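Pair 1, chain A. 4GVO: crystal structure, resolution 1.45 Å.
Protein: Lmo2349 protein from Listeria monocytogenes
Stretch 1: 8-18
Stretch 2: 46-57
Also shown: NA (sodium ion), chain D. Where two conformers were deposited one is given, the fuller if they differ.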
# COMPACT_ATOMS: atom_id res chain seq x y z
N VAL A 8 15.97 -12.18 -23.62
CA VAL A 8 15.33 -11.26 -22.60
C VAL A 8 13.83 -11.59 -22.39
O VAL A 8 13.07 -11.62 -23.35
CB VAL A 8 15.52 -9.75 -22.93
CG1 VAL A 8 14.87 -8.85 -21.88
CG2 VAL A 8 17.01 -9.42 -23.08
N GLN A 9 13.43 -11.84 -21.14
CA GLN A 9 12.03 -12.15 -20.81
C GLN A 9 11.27 -10.88 -20.39
O GLN A 9 11.70 -10.16 -19.50
CB GLN A 9 11.95 -13.17 -19.68
CG GLN A 9 10.54 -13.70 -19.40
CD GLN A 9 10.48 -14.67 -18.22
OE1 GLN A 9 11.48 -15.25 -17.81
NE2 GLN A 9 9.27 -14.85 -17.66
N THR A 10 10.11 -10.64 -21.00
CA THR A 10 9.25 -9.51 -20.62
C THR A 10 8.41 -9.90 -19.43
O THR A 10 7.75 -10.93 -19.42
CB THR A 10 8.34 -9.06 -21.78
OG1 THR A 10 9.18 -8.68 -22.87
CG2 THR A 10 7.46 -7.91 -21.37
N ILE A 11 8.44 -9.04 -18.42
CA ILE A 11 7.70 -9.23 -17.17
C ILE A 11 6.70 -8.10 -17.08
O ILE A 11 7.08 -6.95 -17.18
CB ILE A 11 8.67 -9.16 -15.95
CG1 ILE A 11 9.76 -10.25 -16.07
CG2 ILE A 11 7.91 -9.26 -14.65
CD1 ILE A 11 9.25 -11.67 -16.29
N THR A 12 5.44 -8.44 -16.88
CA THR A 12 4.38 -7.46 -16.71
C THR A 12 4.08 -7.23 -15.24
O THR A 12 3.80 -8.16 -14.50
CB THR A 12 3.10 -7.86 -17.46
OG1 THR A 12 3.45 -8.03 -18.85
CG2 THR A 12 2.01 -6.81 -17.35
N VAL A 13 4.21 -5.99 -14.84
CA VAL A 13 4.01 -5.54 -13.46
C VAL A 13 2.70 -4.80 -13.34
O VAL A 13 2.52 -3.73 -13.94
CB VAL A 13 5.18 -4.61 -13.04
CG1 VAL A 13 5.04 -4.20 -11.57
CG2 VAL A 13 6.54 -5.27 -13.29
N GLY A 14 1.77 -5.33 -12.56
CA GLY A 14 0.58 -4.61 -12.24
C GLY A 14 0.82 -3.58 -11.17
O GLY A 14 1.43 -3.87 -10.15
N THR A 15 0.31 -2.38 -11.42
CA THR A 15 0.32 -1.33 -10.43
C THR A 15 -0.87 -0.42 -10.62
O THR A 15 -1.68 -0.63 -11.53
CB THR A 15 1.68 -0.59 -10.45
OG1 THR A 15 1.81 0.21 -9.26
CG2 THR A 15 1.84 0.31 -11.69
N GLY A 16 -0.99 0.58 -9.77
CA GLY A 16 -2.07 1.55 -9.83
C GLY A 16 -1.60 2.93 -10.30
O GLY A 16 -0.44 3.14 -10.68
N THR A 17 -2.54 3.86 -10.27
CA THR A 17 -2.26 5.27 -10.55
C THR A 17 -2.82 6.20 -9.50
O THR A 17 -2.71 7.43 -9.65
CB THR A 17 -2.83 5.70 -11.92
OG1 THR A 17 -4.26 5.62 -11.90
CG2 THR A 17 -2.23 4.82 -13.04
N GLN A 18 -3.33 5.66 -8.38
CA GLN A 18 -4.08 6.46 -7.42
C GLN A 18 -3.46 6.43 -6.04
O GLN A 18 -4.16 6.61 -5.04
CB GLN A 18 -5.52 5.99 -7.35
CG GLN A 18 -6.23 6.03 -8.69
CD GLN A 18 -6.41 7.43 -9.21
OE1 GLN A 18 -6.99 8.27 -8.53
NE2 GLN A 18 -5.92 7.70 -10.43
N LEU A 46 18.70 -6.10 -13.96
CA LEU A 46 18.38 -7.47 -14.40
C LEU A 46 18.38 -7.49 -15.92
O LEU A 46 17.34 -7.29 -16.57
CB LEU A 46 17.01 -7.86 -13.86
CG LEU A 46 16.98 -8.18 -12.34
CD1 LEU A 46 15.52 -8.47 -11.92
CD2 LEU A 46 17.89 -9.35 -11.92
N PRO A 47 19.55 -7.67 -16.51
CA PRO A 47 19.61 -7.62 -17.97
C PRO A 47 18.88 -8.73 -18.71
O PRO A 47 18.52 -8.55 -19.88
CB PRO A 47 21.12 -7.65 -18.25
CG PRO A 47 21.75 -8.24 -17.06
CD PRO A 47 20.87 -7.85 -15.89
N GLY A 48 18.55 -9.82 -18.01
CA GLY A 48 17.78 -10.89 -18.64
C GLY A 48 16.28 -10.68 -18.65
O GLY A 48 15.53 -11.52 -19.13
N TYR A 49 15.83 -9.54 -18.13
CA TYR A 49 14.42 -9.28 -18.01
C TYR A 49 14.13 -7.85 -18.50
O TYR A 49 15.00 -6.97 -18.41
CB TYR A 49 13.98 -9.40 -16.55
CG TYR A 49 14.07 -10.81 -16.02
CD1 TYR A 49 13.05 -11.72 -16.23
CD2 TYR A 49 15.19 -11.24 -15.35
CE1 TYR A 49 13.13 -13.03 -15.75
CE2 TYR A 49 15.28 -12.54 -14.86
CZ TYR A 49 14.23 -13.43 -15.04
OH TYR A 49 14.29 -14.71 -14.56
N LYS A 50 12.92 -7.63 -18.98
CA LYS A 50 12.42 -6.29 -19.31
C LYS A 50 11.10 -6.15 -18.60
O LYS A 50 10.23 -6.94 -18.81
CB LYS A 50 12.21 -6.12 -20.84
CG LYS A 50 11.72 -4.75 -21.31
CD LYS A 50 11.24 -4.79 -22.77
CE LYS A 50 9.71 -4.91 -22.90
NZ LYS A 50 9.28 -5.90 -23.93
N PHE A 51 10.96 -5.13 -17.79
CA PHE A 51 9.75 -4.93 -16.99
C PHE A 51 8.90 -3.88 -17.67
O PHE A 51 9.38 -2.80 -18.04
CB PHE A 51 10.09 -4.48 -15.57
CG PHE A 51 10.71 -5.56 -14.71
CD1 PHE A 51 12.01 -6.00 -14.91
CD2 PHE A 51 10.00 -6.14 -13.65
CE1 PHE A 51 12.58 -6.99 -14.13
CE2 PHE A 51 10.60 -7.12 -12.86
CZ PHE A 51 11.90 -7.51 -13.09
N LYS A 52 7.63 -4.19 -17.81
CA LYS A 52 6.68 -3.24 -18.30
C LYS A 52 5.49 -3.18 -17.35
O LYS A 52 5.21 -4.14 -16.68
CB LYS A 52 6.21 -3.60 -19.67
CG LYS A 52 5.48 -4.88 -19.76
CD LYS A 52 5.10 -5.20 -21.20
CE LYS A 52 4.11 -4.19 -21.78
NZ LYS A 52 3.71 -4.56 -23.16
N PHE A 53 4.78 -2.06 -17.35
CA PHE A 53 3.68 -1.89 -16.44
C PHE A 53 2.33 -2.10 -17.13
O PHE A 53 2.15 -1.81 -18.31
CB PHE A 53 3.73 -0.49 -15.81
CG PHE A 53 4.95 -0.26 -14.96
CD1 PHE A 53 5.02 -0.74 -13.66
CD2 PHE A 53 6.07 0.37 -15.49
CE1 PHE A 53 6.14 -0.52 -12.90
CE2 PHE A 53 7.21 0.55 -14.74
CZ PHE A 53 7.23 0.11 -13.44
N LYS A 54 1.39 -2.56 -16.30
CA LYS A 54 -0.02 -2.64 -16.64
C LYS A 54 -0.78 -2.00 -15.48
O LYS A 54 -0.81 -2.54 -14.38
CB LYS A 54 -0.48 -4.09 -16.85
CG LYS A 54 -1.92 -4.21 -17.31
CD LYS A 54 -2.42 -5.65 -17.33
CE LYS A 54 -1.91 -6.47 -18.49
NZ LYS A 54 -2.63 -6.19 -19.77
N THR A 55 -1.35 -0.81 -15.73
CA THR A 55 -2.05 -0.07 -14.70
C THR A 55 -3.51 -0.49 -14.65
O THR A 55 -4.11 -0.83 -15.65
CB THR A 55 -1.91 1.43 -14.88
OG1 THR A 55 -2.43 1.81 -16.16
CG2 THR A 55 -0.45 1.84 -14.76
N MET A 56 -4.04 -0.48 -13.44
CA MET A 56 -5.41 -0.92 -13.17
C MET A 56 -5.85 -0.35 -11.84
O MET A 56 -5.04 0.19 -11.09
CB MET A 56 -5.57 -2.45 -13.26
CG MET A 56 -4.78 -3.16 -12.21
SD MET A 56 -4.74 -4.91 -12.50
CE MET A 56 -3.66 -5.01 -13.95
N ASP A 57 -7.13 -0.49 -11.55
CA ASP A 57 -7.62 -0.20 -10.20
C ASP A 57 -6.88 -1.11 -9.20
O ASP A 57 -6.68 -2.31 -9.47
CB ASP A 57 -9.11 -0.49 -10.08
CG ASP A 57 -9.99 0.53 -10.83
OD1 ASP A 57 -9.64 1.74 -10.86
OD2 ASP A 57 -11.04 0.11 -11.35
NA NA D . 16.13 -5.46 -17.28
O HOH W 1 12.09 -16.18 -14.84
O HOH W 2 -5.24 2.72 -10.05
O HOH W 3 17.41 -4.37 -18.84

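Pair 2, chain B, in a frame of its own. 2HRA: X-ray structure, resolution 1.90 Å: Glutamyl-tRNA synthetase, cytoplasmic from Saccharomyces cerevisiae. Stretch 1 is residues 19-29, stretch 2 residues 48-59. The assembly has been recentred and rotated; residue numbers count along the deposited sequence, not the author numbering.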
# COMPACT_ATOMS: atom_id res chain seq x y z
N MET B 19 11.01 5.71 -21.61
CA MET B 19 11.44 6.41 -20.35
C MET B 19 10.41 6.17 -19.26
O MET B 19 9.22 6.37 -19.47
CB MET B 19 11.63 7.91 -20.59
CG MET B 19 12.75 8.56 -19.75
SD MET B 19 14.43 7.93 -20.04
CE MET B 19 15.16 8.14 -18.40
N PRO B 20 10.86 5.74 -18.07
CA PRO B 20 9.90 5.32 -17.05
C PRO B 20 9.03 6.47 -16.52
O PRO B 20 9.37 7.63 -16.71
CB PRO B 20 10.80 4.77 -15.94
CG PRO B 20 12.12 5.37 -16.17
CD PRO B 20 12.25 5.60 -17.63
N SER B 21 7.89 6.14 -15.93
CA SER B 21 7.17 7.09 -15.09
C SER B 21 7.99 7.25 -13.85
O SER B 21 8.80 6.37 -13.51
CB SER B 21 5.81 6.55 -14.69
OG SER B 21 4.92 6.52 -15.77
N THR B 22 7.76 8.35 -13.13
CA THR B 22 8.44 8.56 -11.86
C THR B 22 7.41 8.55 -10.74
O THR B 22 6.36 9.18 -10.87
CB THR B 22 9.20 9.89 -11.85
OG1 THR B 22 10.08 9.91 -12.98
CG2 THR B 22 10.01 10.04 -10.56
N LEU B 23 7.70 7.78 -9.69
CA LEU B 23 6.92 7.80 -8.45
C LEU B 23 7.76 8.34 -7.31
O LEU B 23 8.71 7.70 -6.87
CB LEU B 23 6.41 6.39 -8.08
CG LEU B 23 5.58 6.25 -6.78
CD1 LEU B 23 4.34 7.09 -6.85
CD2 LEU B 23 5.26 4.77 -6.48
N THR B 24 7.37 9.50 -6.81
CA THR B 24 8.03 10.05 -5.64
C THR B 24 7.34 9.54 -4.36
O THR B 24 6.12 9.55 -4.26
CB THR B 24 8.04 11.59 -5.71
OG1 THR B 24 8.48 12.00 -7.02
CG2 THR B 24 8.97 12.15 -4.65
N ILE B 25 8.14 9.08 -3.40
CA ILE B 25 7.64 8.61 -2.11
C ILE B 25 8.31 9.42 -1.02
O ILE B 25 9.50 9.56 -1.02
CB ILE B 25 7.93 7.10 -1.88
CG1 ILE B 25 7.26 6.26 -2.97
CG2 ILE B 25 7.37 6.64 -0.54
CD1 ILE B 25 5.73 6.12 -2.77
N ASN B 26 7.51 9.95 -0.08
CA ASN B 26 7.97 10.87 0.96
C ASN B 26 8.11 10.13 2.28
O ASN B 26 7.13 9.65 2.81
CB ASN B 26 6.94 12.00 1.11
CG ASN B 26 7.33 13.05 2.14
OD1 ASN B 26 8.33 12.93 2.86
ND2 ASN B 26 6.52 14.12 2.21
N GLY B 27 9.32 10.04 2.83
CA GLY B 27 9.57 9.33 4.09
C GLY B 27 9.18 10.07 5.38
O GLY B 27 9.22 9.48 6.48
N LYS B 28 8.79 11.34 5.26
CA LYS B 28 8.31 12.09 6.43
C LYS B 28 6.79 12.33 6.41
O LYS B 28 6.25 12.97 7.29
CB LYS B 28 9.10 13.40 6.61
CG LYS B 28 10.21 13.28 7.68
CD LYS B 28 11.32 14.28 7.47
CE LYS B 28 12.51 14.02 8.39
NZ LYS B 28 13.73 14.79 7.95
N ALA B 29 6.11 11.75 5.41
CA ALA B 29 4.66 11.74 5.36
C ALA B 29 4.12 11.06 6.60
O ALA B 29 4.54 9.95 6.90
CB ALA B 29 4.19 10.98 4.14
N PRO B 48 10.00 -4.72 -15.75
CA PRO B 48 11.10 -3.96 -15.19
C PRO B 48 11.32 -2.61 -15.86
O PRO B 48 11.08 -2.47 -17.05
CB PRO B 48 12.31 -4.91 -15.27
CG PRO B 48 11.88 -6.07 -16.13
CD PRO B 48 10.39 -6.12 -16.03
N ASN B 49 11.71 -1.63 -15.06
CA ASN B 49 12.00 -0.29 -15.53
C ASN B 49 10.77 0.46 -16.00
O ASN B 49 10.86 1.33 -16.86
CB ASN B 49 13.03 -0.33 -16.66
CG ASN B 49 13.65 1.01 -16.91
OD1 ASN B 49 13.70 1.47 -18.05
ND2 ASN B 49 14.10 1.67 -15.84
N SER B 50 9.61 0.13 -15.43
CA SER B 50 8.37 0.83 -15.81
C SER B 50 8.19 2.12 -15.01
O SER B 50 7.66 3.13 -15.54
CB SER B 50 7.16 -0.12 -15.67
OG SER B 50 7.12 -1.00 -16.80
N ILE B 51 8.67 2.10 -13.77
CA ILE B 51 8.51 3.21 -12.83
C ILE B 51 9.83 3.41 -12.10
O ILE B 51 10.37 2.47 -11.52
CB ILE B 51 7.44 2.91 -11.76
CG1 ILE B 51 6.10 2.59 -12.42
CG2 ILE B 51 7.27 4.09 -10.79
CD1 ILE B 51 5.06 2.03 -11.46
N ALA B 52 10.34 4.63 -12.12
CA ALA B 52 11.54 5.00 -11.40
C ALA B 52 11.09 5.57 -10.06
O ALA B 52 10.22 6.43 -10.02
CB ALA B 52 12.32 6.05 -12.20
N ILE B 53 11.65 5.06 -8.96
CA ILE B 53 11.23 5.49 -7.64
C ILE B 53 12.17 6.60 -7.19
O ILE B 53 13.37 6.48 -7.35
CB ILE B 53 11.22 4.32 -6.64
CG1 ILE B 53 10.21 3.27 -7.10
CG2 ILE B 53 10.91 4.81 -5.25
CD1 ILE B 53 10.22 1.98 -6.30
N LYS B 54 11.61 7.68 -6.70
CA LYS B 54 12.38 8.84 -6.25
C LYS B 54 11.94 9.16 -4.83
O LYS B 54 10.77 8.98 -4.49
CB LYS B 54 12.13 10.04 -7.15
CG LYS B 54 13.03 11.25 -6.84
CD LYS B 54 12.27 12.57 -6.96
CE LYS B 54 13.13 13.77 -6.56
NZ LYS B 54 13.29 13.92 -5.07
N LEU B 55 12.88 9.59 -4.00
CA LEU B 55 12.63 9.86 -2.60
C LEU B 55 12.68 11.33 -2.25
O LEU B 55 13.53 12.09 -2.75
CB LEU B 55 13.66 9.18 -1.73
CG LEU B 55 13.89 7.71 -1.94
CD1 LEU B 55 15.22 7.37 -1.27
CD2 LEU B 55 12.73 6.89 -1.38
N VAL B 56 11.77 11.73 -1.38
CA VAL B 56 11.87 13.03 -0.70
C VAL B 56 11.66 12.73 0.77
O VAL B 56 11.22 11.64 1.12
CB VAL B 56 10.89 14.06 -1.27
CG1 VAL B 56 11.12 14.20 -2.78
CG2 VAL B 56 9.42 13.67 -0.96
N ASP B 57 12.03 13.67 1.63
CA ASP B 57 11.98 13.45 3.06
C ASP B 57 11.65 14.78 3.68
O ASP B 57 12.51 15.48 4.22
CB ASP B 57 13.32 12.90 3.56
CG ASP B 57 13.22 12.25 4.92
OD1 ASP B 57 14.01 12.62 5.81
OD2 ASP B 57 12.37 11.36 5.12
N ASP B 58 10.38 15.15 3.56
CA ASP B 58 9.94 16.47 3.96
C ASP B 58 8.47 16.38 4.23
O ASP B 58 7.70 16.06 3.33
CB ASP B 58 10.21 17.46 2.83
CG ASP B 58 9.76 18.86 3.17
OD1 ASP B 58 9.25 19.08 4.30
OD2 ASP B 58 9.92 19.76 2.30
N LYS B 59 8.08 16.68 5.46
CA LYS B 59 6.68 16.57 5.84
C LYS B 59 5.80 17.63 5.17
O LYS B 59 4.58 17.47 5.15
CB LYS B 59 6.51 16.66 7.35
CG LYS B 59 5.16 16.17 7.80
CD LYS B 59 4.71 16.84 9.05
CE LYS B 59 3.20 16.86 9.05
NZ LYS B 59 2.71 16.67 10.39

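Both pairs are two neighbouring parallel strands of one chain. The strand axes approach to 4.5 Å in each, with N-to-C directions 34° apart in pair 1 and 28° apart in pair 2. Fourteen central residues superpose with an RMSD of 0.4 Å. The buried surface is similar, 957 Å² and 925 Å².

The hydrogen-bond ladder is shared. In pair 1, Ile11(A) N donates to Lys50(A) O (2.8 Å), and Lys52(A) N donates to Ile11(A) O (2.9 Å). The matching Leu23(B) does the same: its N donates to Ala52(B) O (2.9 Å), and its O accepts from Lys54(B) N (2.9 Å). One residue thus bonds to both neighbours of its partner, as parallel strands require.

One face of the sheet carries Gln9(A), Ile11(A), Val13(A) and Thr15(A), with Tyr49(A), Phe51(A), Phe53(A) and Thr55(A), in pair 1. The matching residues are Ser21(B), Leu23(B), Ile25(B) and Gly27(B), with Ile51(B), Ile53(B), Leu55(B) and Asp57(B). Pair 1 uses three aromatic rings where pair 2 uses aliphatic side chains.

Gln9(A) matches Ser21(B). The longer glutamine reaches the tyrosine: Gln9(A) OE1 lies 3.4 Å from Tyr49(A) CE1, and a water links OE1 to Tyr49(A) OH. Pair 2 has no such link: Ile51(B) stands at the tyrosine position, and Ser21(B) OG is hydrogen-bonded elsewhere in the structure.

Ile11(A) matches Leu23(B). Ile11(A) CG1 touches Tyr49(A) CD1 at 3.6 Å, and its CB sits over the face of the Phe51(A) ring. Leu23(B) CB meets Ile51(B) CG2, at the tyrosine position, at 3.7 Å.

Val13(A) matches Ile25(B). Val13(A) CG2 packs at the edge of the Phe51(A) ring, 3.6 Å from CD2, and Val13(A) CB is 3.9 Å from Phe53(A) CD1. The end of Ile25(B) leads away from the other strand. Thr15(A) CG2 is 3.9 Å from Phe53(A) CD1; Gly27(B) has no side chain to match it.

On the other face, Thr10(A) matches Thr22(B) and Thr12(A) matches Thr24(B), all with chi1 m. Lys50(A) NZ donates to Thr10(A) OG1 (3.0 Å). Ala52(B), at the lysine position, has no such group. Thr12(A) CG2 lies 3.7 Å from Lys54(A) CB; Thr24(B) CG2 lies 3.5 Å from Val56(B) CG1.

Gly14(A) matches Asn26(B). The glycine offers only backbone. The asparagine amide binds the loop just after the second strand through both its atoms: its ND2 donates to Asp58(B) O (2.5 Å), and its OD1 accepts from Asp58(B) N (3.1 Å). Beyond it, Lys28(B) NZ forms a salt bridge with Asp57(B) OD1 (3.1 Å).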